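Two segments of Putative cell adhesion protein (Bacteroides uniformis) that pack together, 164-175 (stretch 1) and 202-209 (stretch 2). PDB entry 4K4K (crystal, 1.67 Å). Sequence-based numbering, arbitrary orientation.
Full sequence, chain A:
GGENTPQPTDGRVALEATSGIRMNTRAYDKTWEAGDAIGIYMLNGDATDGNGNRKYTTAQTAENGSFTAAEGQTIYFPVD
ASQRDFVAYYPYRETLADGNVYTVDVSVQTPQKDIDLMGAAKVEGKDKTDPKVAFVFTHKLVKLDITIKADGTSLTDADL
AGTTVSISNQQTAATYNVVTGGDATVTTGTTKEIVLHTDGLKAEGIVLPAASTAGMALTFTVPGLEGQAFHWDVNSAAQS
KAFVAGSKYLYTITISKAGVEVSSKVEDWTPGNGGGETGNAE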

# COMPACT_ATOMS: atom_id res chain seq x y z
N THR A 164 21.54 4.89 7.77
CA THR A 164 20.55 3.84 7.51
C THR A 164 19.46 3.93 8.57
O THR A 164 19.71 4.43 9.67
CB THR A 164 21.18 2.45 7.45
OG1 THR A 164 21.77 2.17 8.72
CG2 THR A 164 22.20 2.31 6.34
N VAL A 165 18.26 3.46 8.24
CA VAL A 165 17.11 3.53 9.14
C VAL A 165 16.43 2.17 9.18
O VAL A 165 16.17 1.59 8.12
CB VAL A 165 16.09 4.64 8.69
CG1 VAL A 165 14.98 4.85 9.74
CG2 VAL A 165 16.79 5.96 8.39
N SER A 166 16.09 1.71 10.38
CA SER A 166 15.31 0.48 10.54
C SER A 166 14.27 0.69 11.63
O SER A 166 14.39 1.63 12.43
CB SER A 166 16.22 -0.70 10.84
OG SER A 166 16.79 -0.57 12.13
N ILE A 167 13.22 -0.14 11.65
CA ILE A 167 12.17 -0.09 12.67
C ILE A 167 12.11 -1.47 13.32
O ILE A 167 12.16 -2.48 12.61
CB ILE A 167 10.80 0.42 12.13
CG1 ILE A 167 9.78 0.62 13.28
CG2 ILE A 167 10.24 -0.45 10.98
CD1 ILE A 167 8.42 1.32 12.87
N SER A 168 12.03 -1.51 14.65
CA SER A 168 12.05 -2.75 15.41
C SER A 168 10.67 -3.32 15.71
O SER A 168 9.65 -2.63 15.60
CB SER A 168 12.78 -2.53 16.74
OG SER A 168 11.98 -1.71 17.59
N ASN A 169 10.68 -4.59 16.13
CA ASN A 169 9.57 -5.41 16.62
C ASN A 169 8.33 -5.28 15.73
O ASN A 169 7.23 -4.90 16.15
CB ASN A 169 9.28 -5.09 18.07
CG ASN A 169 10.52 -5.31 18.92
OD1 ASN A 169 11.20 -6.36 18.85
ND2 ASN A 169 10.95 -4.28 19.63
N GLN A 170 8.55 -5.60 14.47
CA GLN A 170 7.48 -5.57 13.48
C GLN A 170 6.90 -6.93 13.22
O GLN A 170 7.66 -7.89 13.04
CB GLN A 170 7.99 -5.02 12.14
CG GLN A 170 8.49 -3.58 12.19
CD GLN A 170 7.41 -2.62 12.57
OE1 GLN A 170 7.44 -2.02 13.66
NE2 GLN A 170 6.41 -2.47 11.72
N GLN A 171 5.58 -6.98 13.08
CA GLN A 171 4.89 -8.15 12.55
C GLN A 171 5.06 -8.00 11.04
O GLN A 171 5.05 -6.87 10.55
CB GLN A 171 3.40 -8.19 12.97
CG GLN A 171 3.20 -8.54 14.45
CD GLN A 171 3.67 -9.93 14.83
OE1 GLN A 171 3.70 -10.86 14.01
NE2 GLN A 171 4.06 -10.10 16.08
N THR A 172 5.28 -9.10 10.30
CA THR A 172 5.54 -8.95 8.87
C THR A 172 4.53 -9.69 7.98
O THR A 172 4.53 -9.46 6.76
CB THR A 172 6.96 -9.44 8.54
OG1 THR A 172 7.08 -10.82 8.91
CG2 THR A 172 8.06 -8.58 9.19
N ALA A 173 3.64 -10.52 8.56
CA ALA A 173 2.65 -11.28 7.78
C ALA A 173 1.20 -10.85 8.07
O ALA A 173 0.82 -10.68 9.23
CB ALA A 173 2.80 -12.77 8.08
N ALA A 174 0.40 -10.72 7.02
CA ALA A 174 -1.01 -10.40 7.16
C ALA A 174 -1.80 -11.03 6.01
O ALA A 174 -1.21 -11.51 5.05
CB ALA A 174 -1.23 -8.87 7.20
N THR A 175 -3.13 -11.04 6.11
CA THR A 175 -4.03 -11.54 5.09
C THR A 175 -5.08 -10.51 4.78
O THR A 175 -5.38 -9.64 5.61
CB THR A 175 -4.70 -12.88 5.49
OG1 THR A 175 -5.56 -12.67 6.62
CG2 THR A 175 -3.68 -14.01 5.79
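Stretch 2, residues 202-209: KAEGIVLP

What stands out in this contact is that two largely extended segments pack together without a single direct hydrogen bond between them, while one water molecule joins their backbones. Water 1 donates to Gln-171 O at 2.8 Å and accepts from Leu-208 N at 2.9 Å, so a carbonyl of stretch 1 and an amide of stretch 2 are satisfied through a shared intermediary. The general principle is that β segments need not be neighbours in one sheet to lie against each other: they can meet through their side chains, and a water can serve the backbone groups left over where the strand gives way to a loop.

The chain paths make this arrangement clear. Stretch 2 runs as a strand from Lys-202 to Val-207 and then continues as loop through Leu-208 and Pro-209, still in an extended conformation. Stretch 1 begins as a strand at Thr-164, turns a corner at Asn-169, whose phi/psi of 45/58 breaks the extended run, and resumes as a strand at Ala-173. The two segments advance in the same general sense, since Val-165 pairs with Ala-203 and, farther along both, Gln-171 pairs with Leu-208. The CA atoms of Val-165 and Ala-203 are 6.9 Å apart and those of Gln-171 and Leu-208 6.8 Å, spacings that leave room for side chains between the backbones.

At the first end the fit is small and apolar. Val-165, with chi1 in the t rotamer, directs its CB toward stretch 2 and brings CG2 to 3.8 Å from Ala-203 CB. The alternation expected of a strand follows: Ser-166 and Ser-168 are out of reach, whereas Ile-167 again points toward the partner. Its contact is looser, with Ile-167 CG2 lying 4.4 Å from Val-207 CG1. On stretch 2, Glu-204 and Ile-206 are likewise out of reach, and Gly-205 between them makes no contact. Val-207 also receives Gln-170, whose CB points toward stretch 2 and whose side chain lies against it.

The other end carries the greatest share of the contact, and its centre is Leu-208. This residue loses 103 Å² to stretch 1, out of 324 Å² buried on both sides together. In its m,t rotamer the side chain reaches the chain beyond the corner. Leu-208 CD1 approaches Gln-171 O at 3.3 Å and Ala-173 O at 3.6 Å, and it lies 4.0 Å from Gln-171 CB; both methyls of Leu-208 meet Ala-174 CB, CD2 at 4.0 Å and CD1 at 4.2 Å. Much of the surface offered to this leucine is therefore backbone. Thr-172 and Ala-173 point their CB atoms away, and Gln-171 holds its CB sideways while the end of its side chain leads away, leaving the main chain accessible to the methyl. The same leucine thus contributes its side chain to the apolar packing and its amide to the water bridge.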

# COMPACT_ATOMS: atom_id res chain seq x y z
N LYS A 202 16.37 10.74 2.99
CA LYS A 202 14.97 10.34 3.03
C LYS A 202 14.90 8.83 3.18
O LYS A 202 15.71 8.12 2.58
CB LYS A 202 14.23 10.79 1.75
CG LYS A 202 13.99 12.30 1.71
CD LYS A 202 13.64 12.76 0.30
CE LYS A 202 13.67 14.27 0.18
NZ LYS A 202 13.32 14.73 -1.19
N ALA A 203 13.98 8.35 4.01
CA ALA A 203 13.75 6.92 4.20
C ALA A 203 12.27 6.65 4.11
O ALA A 203 11.45 7.50 4.49
CB ALA A 203 14.31 6.45 5.53
N GLU A 204 11.90 5.48 3.60
CA GLU A 204 10.50 5.14 3.49
C GLU A 204 10.30 3.67 3.74
O GLU A 204 11.22 2.86 3.57
CB GLU A 204 9.91 5.54 2.12
CG GLU A 204 10.46 4.73 0.95
CD GLU A 204 10.02 5.17 -0.43
OE1 GLU A 204 8.99 5.88 -0.54
OE2 GLU A 204 10.69 4.78 -1.41
N GLY A 205 9.09 3.34 4.17
CA GLY A 205 8.72 1.96 4.40
C GLY A 205 7.23 1.75 4.37
O GLY A 205 6.47 2.71 4.49
N ILE A 206 6.80 0.51 4.19
CA ILE A 206 5.41 0.09 4.26
C ILE A 206 5.35 -0.96 5.35
O ILE A 206 6.09 -1.95 5.29
CB ILE A 206 4.84 -0.40 2.90
CG1 ILE A 206 4.77 0.78 1.91
CG2 ILE A 206 3.43 -1.05 3.10
CD1 ILE A 206 4.40 0.42 0.46
N VAL A 207 4.56 -0.70 6.37
CA VAL A 207 4.49 -1.60 7.53
C VAL A 207 3.04 -2.01 7.78
O VAL A 207 2.11 -1.40 7.23
CB VAL A 207 5.14 -0.97 8.79
CG1 VAL A 207 6.63 -0.67 8.56
CG2 VAL A 207 4.37 0.28 9.25
N LEU A 208 2.85 -2.98 8.67
CA LEU A 208 1.51 -3.43 8.98
C LEU A 208 0.83 -2.51 9.98
O LEU A 208 1.49 -1.98 10.89
CB LEU A 208 1.56 -4.85 9.58
CG LEU A 208 2.14 -5.96 8.71
CD1 LEU A 208 1.94 -7.31 9.39
CD2 LEU A 208 1.49 -5.98 7.31
N PRO A 209 -0.52 -2.41 9.91
CA PRO A 209 -1.24 -1.67 10.96
C PRO A 209 -0.99 -2.31 12.32
O PRO A 209 -0.76 -3.51 12.40
CB PRO A 209 -2.72 -1.81 10.55
CG PRO A 209 -2.69 -2.18 9.07
CD PRO A 209 -1.45 -3.00 8.91
O HOH W 1 5.17 -4.21 9.79